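Local coordinates for protein putative glycosyl hydrolase (Parabacteroides distasonis, PDB 4QHZ) that probably acts as a hydrolase of the 3-keto-disaccharide hydrolase family, and binds a magnesium ion on the outer side of one sheet of a concanavalin-like β-sandwich, at residues G117-F122 / I236-I241; N95-H100 / G222-Q227. All coordinates share one frame; numbering follows the deposited sequence.

Contact 1 of 2, residues G117-F122 / I236-I241. With MG (magnesium ion), chain I.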
loop_
_atom_site.group_PDB
_atom_site.type_symbol
_atom_site.label_atom_id
_atom_site.label_comp_id
_atom_site.label_asym_id
_atom_site.label_seq_id
_atom_site.Cartn_x
_atom_site.Cartn_y
_atom_site.Cartn_z
ATOM N N GLY C 117 4.204 27.393 21.916
ATOM C CA GLY C 117 4.927 26.146 22.110
ATOM C C GLY C 117 5.194 25.394 20.817
ATOM O O GLY C 117 5.147 24.163 20.788
ATOM N N ASN C 118 5.486 26.135 19.750
ATOM C CA ASN C 118 5.746 25.544 18.437
ATOM C C ASN C 118 7.169 25.020 18.335
ATOM O O ASN C 118 8.131 25.770 18.512
ATOM C CB ASN C 118 5.486 26.569 17.324
ATOM C CG ASN C 118 5.388 25.941 15.933
ATOM O OD1 ASN C 118 5.957 24.878 15.651
ATOM N ND2 ASN C 118 4.660 26.606 15.049
ATOM N N SER C 119 7.290 23.720 18.076
ATOM C CA SER C 119 8.538 23.120 17.638
ATOM C C SER C 119 8.172 22.105 16.569
ATOM O O SER C 119 7.147 22.253 15.905
ATOM C CB SER C 119 9.289 22.479 18.807
ATOM O OG SER C 119 10.544 21.957 18.388
ATOM N N GLY C 120 8.981 21.071 16.398
ATOM C CA GLY C 120 8.664 20.033 15.432
ATOM C C GLY C 120 9.801 19.075 15.217
ATOM O O GLY C 120 10.955 19.387 15.522
ATOM N N ILE C 121 9.462 17.893 14.720
ATOM C CA ILE C 121 10.435 16.859 14.419
ATOM C C ILE C 121 10.457 16.669 12.908
ATOM O O ILE C 121 9.496 16.149 12.335
ATOM C CB ILE C 121 10.093 15.538 15.139
ATOM C CG1 ILE C 121 10.031 15.748 16.655
ATOM C CG2 ILE C 121 11.109 14.454 14.820
ATOM C CD1 ILE C 121 8.647 15.586 17.238
ATOM N N PHE C 122 11.537 17.103 12.266
ATOM C CA PHE C 122 11.693 16.936 10.822
ATOM C C PHE C 122 12.342 15.598 10.520
ATOM O O PHE C 122 13.539 15.406 10.757
ATOM C CB PHE C 122 12.523 18.066 10.218
ATOM C CG PHE C 122 11.764 19.353 10.042
ATOM C CD1 PHE C 122 11.498 20.172 11.132
ATOM C CD2 PHE C 122 11.332 19.749 8.787
ATOM C CE1 PHE C 122 10.808 21.364 10.975
ATOM C CE2 PHE C 122 10.642 20.933 8.623
ATOM C CZ PHE C 122 10.380 21.743 9.719
ATOM N N ILE C 236 9.832 25.243 24.731
ATOM C CA ILE C 236 9.464 23.922 25.236
ATOM C C ILE C 236 10.716 23.132 25.629
ATOM O O ILE C 236 11.835 23.472 25.235
ATOM C CB ILE C 236 8.593 23.117 24.242
ATOM C CG1 ILE C 236 9.383 22.671 23.026
ATOM C CG2 ILE C 236 7.366 23.917 23.808
ATOM C CD1 ILE C 236 8.696 21.539 22.294
ATOM N N SER C 237 10.519 22.086 26.422
ATOM C CA SER C 237 11.617 21.224 26.849
ATOM C C SER C 237 11.434 19.798 26.332
ATOM O O SER C 237 10.312 19.354 26.097
ATOM C CB SER C 237 11.729 21.230 28.374
ATOM O OG SER C 237 12.185 22.489 28.835
ATOM N N PHE C 238 12.549 19.090 26.175
ATOM C CA PHE C 238 12.562 17.730 25.664
ATOM C C PHE C 238 13.251 16.772 26.639
ATOM O O PHE C 238 14.120 17.183 27.407
ATOM C CB PHE C 238 13.315 17.680 24.340
ATOM C CG PHE C 238 12.626 18.394 23.207
ATOM C CD1 PHE C 238 11.681 17.741 22.438
ATOM C CD2 PHE C 238 12.952 19.701 22.897
ATOM C CE1 PHE C 238 11.055 18.384 21.391
ATOM C CE2 PHE C 238 12.330 20.352 21.855
ATOM C CZ PHE C 238 11.378 19.694 21.098
ATOM N N ARG C 239 12.871 15.498 26.590
ATOM C CA ARG C 239 13.574 14.450 27.321
ATOM C C ARG C 239 13.351 13.098 26.662
ATOM O O ARG C 239 12.504 12.957 25.779
ATOM C CB ARG C 239 13.109 14.377 28.770
ATOM C CG ARG C 239 11.753 13.711 28.932
ATOM C CD ARG C 239 11.288 13.639 30.377
ATOM N NE ARG C 239 10.072 12.836 30.488
ATOM C CZ ARG C 239 9.425 12.593 31.621
ATOM N NH1 ARG C 239 9.869 13.095 32.763
ATOM N NH2 ARG C 239 8.330 11.843 31.610
ATOM N N ASN C 240 14.127 12.110 27.100
ATOM C CA ASN C 240 13.976 10.716 26.681
ATOM C C ASN C 240 13.809 10.553 25.164
ATOM O O ASN C 240 12.751 10.150 24.681
ATOM C CB ASN C 240 12.806 10.066 27.418
ATOM C CG ASN C 240 12.732 8.559 27.195
ATOM O OD1 ASN C 240 13.720 7.922 26.824
ATOM N ND2 ASN C 240 11.563 7.985 27.424
ATOM N N ILE C 241 14.871 10.869 24.428
ATOM C CA ILE C 241 14.869 10.722 22.986
ATOM C C ILE C 241 15.741 9.534 22.601
ATOM O O ILE C 241 16.932 9.501 22.922
ATOM C CB ILE C 241 15.382 11.987 22.281
ATOM C CG1 ILE C 241 14.691 13.224 22.865
ATOM C CG2 ILE C 241 15.156 11.880 20.780
ATOM C CD1 ILE C 241 15.099 14.532 22.219
HETATM MG MG MG I . 6.468 23.502 14.203
HETATM O O HOH W 1 5.782 24.252 12.528
#

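Contact 2 of 2, residues N95-H100 / G222-Q227. With MG (magnesium ion), chain I.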
loop_
_atom_site.group_PDB
_atom_site.type_symbol
_atom_site.label_atom_id
_atom_site.label_comp_id
_atom_site.label_asym_id
_atom_site.label_seq_id
_atom_site.Cartn_x
_atom_site.Cartn_y
_atom_site.Cartn_z
ATOM N N ASN C 95 17.417 6.379 7.734
ATOM C CA ASN C 95 16.447 6.020 6.701
ATOM C C ASN C 95 15.138 5.543 7.322
ATOM O O ASN C 95 14.290 6.377 7.628
ATOM C CB ASN C 95 17.049 4.991 5.758
ATOM C CG ASN C 95 18.094 5.604 4.857
ATOM O OD1 ASN C 95 17.807 6.548 4.113
ATOM N ND2 ASN C 95 19.306 5.085 4.918
ATOM N N ASP C 96 14.966 4.228 7.495
ATOM C CA ASP C 96 13.800 3.702 8.187
ATOM C C ASP C 96 14.124 3.644 9.661
ATOM O O ASP C 96 15.224 3.239 10.039
ATOM C CB ASP C 96 13.423 2.298 7.716
ATOM C CG ASP C 96 13.223 2.203 6.217
ATOM O OD1 ASP C 96 12.730 3.160 5.594
ATOM O OD2 ASP C 96 13.558 1.143 5.658
ATOM N N PHE C 97 13.179 4.042 10.501
ATOM C CA PHE C 97 13.432 4.023 11.934
ATOM C C PHE C 97 12.166 4.061 12.773
ATOM O O PHE C 97 11.093 4.448 12.312
ATOM C CB PHE C 97 14.349 5.197 12.340
ATOM C CG PHE C 97 13.807 6.547 11.983
ATOM C CD1 PHE C 97 12.932 7.210 12.833
ATOM C CD2 PHE C 97 14.184 7.166 10.802
ATOM C CE1 PHE C 97 12.437 8.463 12.502
ATOM C CE2 PHE C 97 13.699 8.416 10.470
ATOM C CZ PHE C 97 12.823 9.064 11.318
ATOM N N GLN C 98 12.347 3.677 14.024
ATOM C CA GLN C 98 11.389 3.902 15.081
ATOM C C GLN C 98 12.026 4.887 16.047
ATOM O O GLN C 98 13.209 4.782 16.338
ATOM C CB GLN C 98 11.082 2.592 15.769
ATOM C CG GLN C 98 10.474 2.734 17.138
ATOM C CD GLN C 98 10.312 1.413 17.844
ATOM O OE1 GLN C 98 10.973 0.421 17.529
ATOM N NE2 GLN C 98 9.432 1.397 18.819
HETATM N N MSE C 99 11.229 5.828 16.544
HETATM C CA MSE C 99 11.713 6.928 17.361
HETATM C C MSE C 99 10.835 7.211 18.545
HETATM O O MSE C 99 9.615 7.084 18.455
HETATM C CB MSE C 99 11.622 8.164 16.481
HETATM C CG MSE C 99 12.836 9.039 16.561
HETATM SE SE MSE C 99 12.305 10.777 15.798
HETATM C CE MSE C 99 12.664 11.746 17.477
ATOM N N HIS C 100 11.444 7.633 19.653
ATOM C CA HIS C 100 10.716 8.043 20.844
ATOM C C HIS C 100 11.189 9.430 21.255
ATOM O O HIS C 100 12.379 9.720 21.210
ATOM C CB HIS C 100 10.947 7.043 21.972
ATOM C CG HIS C 100 10.121 7.298 23.197
ATOM N ND1 HIS C 100 8.900 6.696 23.414
ATOM C CD2 HIS C 100 10.353 8.076 24.282
ATOM C CE1 HIS C 100 8.408 7.104 24.570
ATOM N NE2 HIS C 100 9.273 7.937 25.121
ATOM N N GLY C 222 18.798 11.213 6.137
ATOM C CA GLY C 222 18.791 12.540 6.727
ATOM C C GLY C 222 18.721 12.513 8.244
ATOM O O GLY C 222 18.282 11.522 8.836
ATOM N N PRO C 223 19.142 13.610 8.887
ATOM C CA PRO C 223 19.107 13.675 10.337
ATOM C C PRO C 223 17.695 13.924 10.843
ATOM O O PRO C 223 16.785 14.178 10.056
ATOM C CB PRO C 223 19.992 14.881 10.643
ATOM C CG PRO C 223 19.800 15.784 9.467
ATOM C CD PRO C 223 19.638 14.866 8.289
ATOM N N ILE C 224 17.522 13.832 12.152
ATOM C CA ILE C 224 16.329 14.333 12.803
ATOM C C ILE C 224 16.626 15.779 13.168
ATOM O O ILE C 224 17.618 16.053 13.836
ATOM C CB ILE C 224 15.977 13.525 14.065
ATOM C CG1 ILE C 224 15.866 12.026 13.755
ATOM C CG2 ILE C 224 14.682 14.026 14.681
ATOM C CD1 ILE C 224 14.760 11.657 12.787
ATOM N N ILE C 225 15.791 16.702 12.707
ATOM C CA ILE C 225 15.937 18.107 13.048
ATOM C C ILE C 225 14.825 18.516 14.005
ATOM O O ILE C 225 13.650 18.247 13.743
ATOM C CB ILE C 225 15.891 19.025 11.809
ATOM C CG1 ILE C 225 16.896 18.557 10.750
ATOM C CG2 ILE C 225 16.160 20.475 12.212
ATOM C CD1 ILE C 225 16.889 19.387 9.475
ATOM N N LEU C 226 15.207 19.157 15.108
ATOM C CA LEU C 226 14.255 19.734 16.047
ATOM C C LEU C 226 14.157 21.235 15.794
ATOM O O LEU C 226 15.167 21.945 15.736
ATOM C CB LEU C 226 14.659 19.447 17.497
ATOM C CG LEU C 226 14.656 17.975 17.921
ATOM C CD1 LEU C 226 15.111 17.820 19.367
ATOM C CD2 LEU C 226 13.279 17.347 17.748
ATOM N N GLN C 227 12.928 21.709 15.669
ATOM C CA GLN C 227 12.660 23.068 15.216
ATOM C C GLN C 227 12.711 24.107 16.344
ATOM O O GLN C 227 12.105 23.932 17.400
ATOM C CB GLN C 227 11.288 23.105 14.546
ATOM C CG GLN C 227 10.871 24.451 13.963
ATOM C CD GLN C 227 9.420 24.430 13.508
ATOM O OE1 GLN C 227 8.520 24.127 14.291
ATOM N NE2 GLN C 227 9.187 24.736 12.239
HETATM MG MG MG I . 6.468 23.502 14.203
HETATM O O HOH W 1 5.782 24.252 12.528
#

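Contact 1 of 2, residues G117-F122 / I236-I241
At S119 the hydroxyl points away from the backbone N (chi1 -177°), while F238 CG is set opposite the carbonyl carbon, on the side of the backbone N (chi1 -68°); with both CB atoms directed across the contact, these torsions bring the hydroxyl to the far end of the ring. S119 OG lies 3.6 Å from F238 CZ, in the ring plane at its edge rather than over a face. I236 reaches the same serine from the side of G117. Its outstretched CD1 comes 3.7 Å from S119 CB. The other branch, I236 CG2, packs at 3.7 Å against the bare CA of G117. At that glycine a positive phi of 70° by itself favours a residue without a side chain. All four touching residues are buried in a concanavalin-like sandwich; S119 and F238 lie on the facing strands 119-123 and 237-245, G117 and I236 in the loops leading into them, and V131 adds to the packing around S119 and I236. The opposite side of strand 119-123 carries the magnesium ion. N118 OD1 binds it at 2.1 Å, and S119 O at 2.2 Å, so S119 serves the metal through its backbone and the interior through its side chain. The two oxygens, N118 OD1 and S119 O, lie 2.9 Å apart because they share the cation. A water together with E128, Q130 and Q227 completes six ligands, and N118 ND2 is held by a hydrogen bond to Q114 O.

Contact 2 of 2, residues N95-H100 / G222-Q227
The hydrophobic interior of the β-sandwich is where F97 and M99, from one sheet, close on I224, just ahead of strand 225-226 of the other sheet. I224 supplies its two branch ends. Its CD1 approaches the far end of the F97 ring, 3.6 Å from CZ, and lies almost evenly between F97 CE1 (4.0 Å) and CE2 (4.1 Å); the approach is oblique to the ring. The same methyl, I224 CD1, lies 4.0 Å from SE of the selenomethionine M99. That chain bends at its third torsion (chi3 119°), which turns the terminal CE alongside the second branch, 4.1 Å from I224 CG2. The nearest CA atoms, M99 and I224, are 9.8 Å apart, a spacing consistent with two facing sheets joined through side chains alone. F97 and M99, two residues apart on strand 97-104, both point inward, where I243 touches each of them. Q98 between them faces the other way and hydrogen-bonds R244 and the backbone N of V197 of the second subunit. I224 has its N hydrogen-bonded to T90 OG1 and its side chain also touching I121. Replacing I224 by alanine removes both branches and would probably open a gap against F97 CZ and M99 SE and leave the end of M99 less firmly held. Three residues further on, Q227 joins the magnesium site.

In the fold
Contacts 1 and 2 lie with their centres 12 Å apart, and both bridge the two antiparallel sheets of the sandwich. Along the chain their segments alternate: 95-100, 117-122, 222-227, 236-241. In one sheet strand 97-104 neighbours strand 237-245; in the other, strand 119-123 neighbours strand 225-226, so each contact pairs one strand from each sheet. Within the second sheet the contacts join directly, F122 N lying 2.8 Å from I225 O and S119 OG 2.7 Å from Q227 O, both probable hydrogen bonds. N118, S119 and Q227 share one magnesium ion, which thus ties together residues at or beside the ends of neighbouring strands whose inner side packs the core.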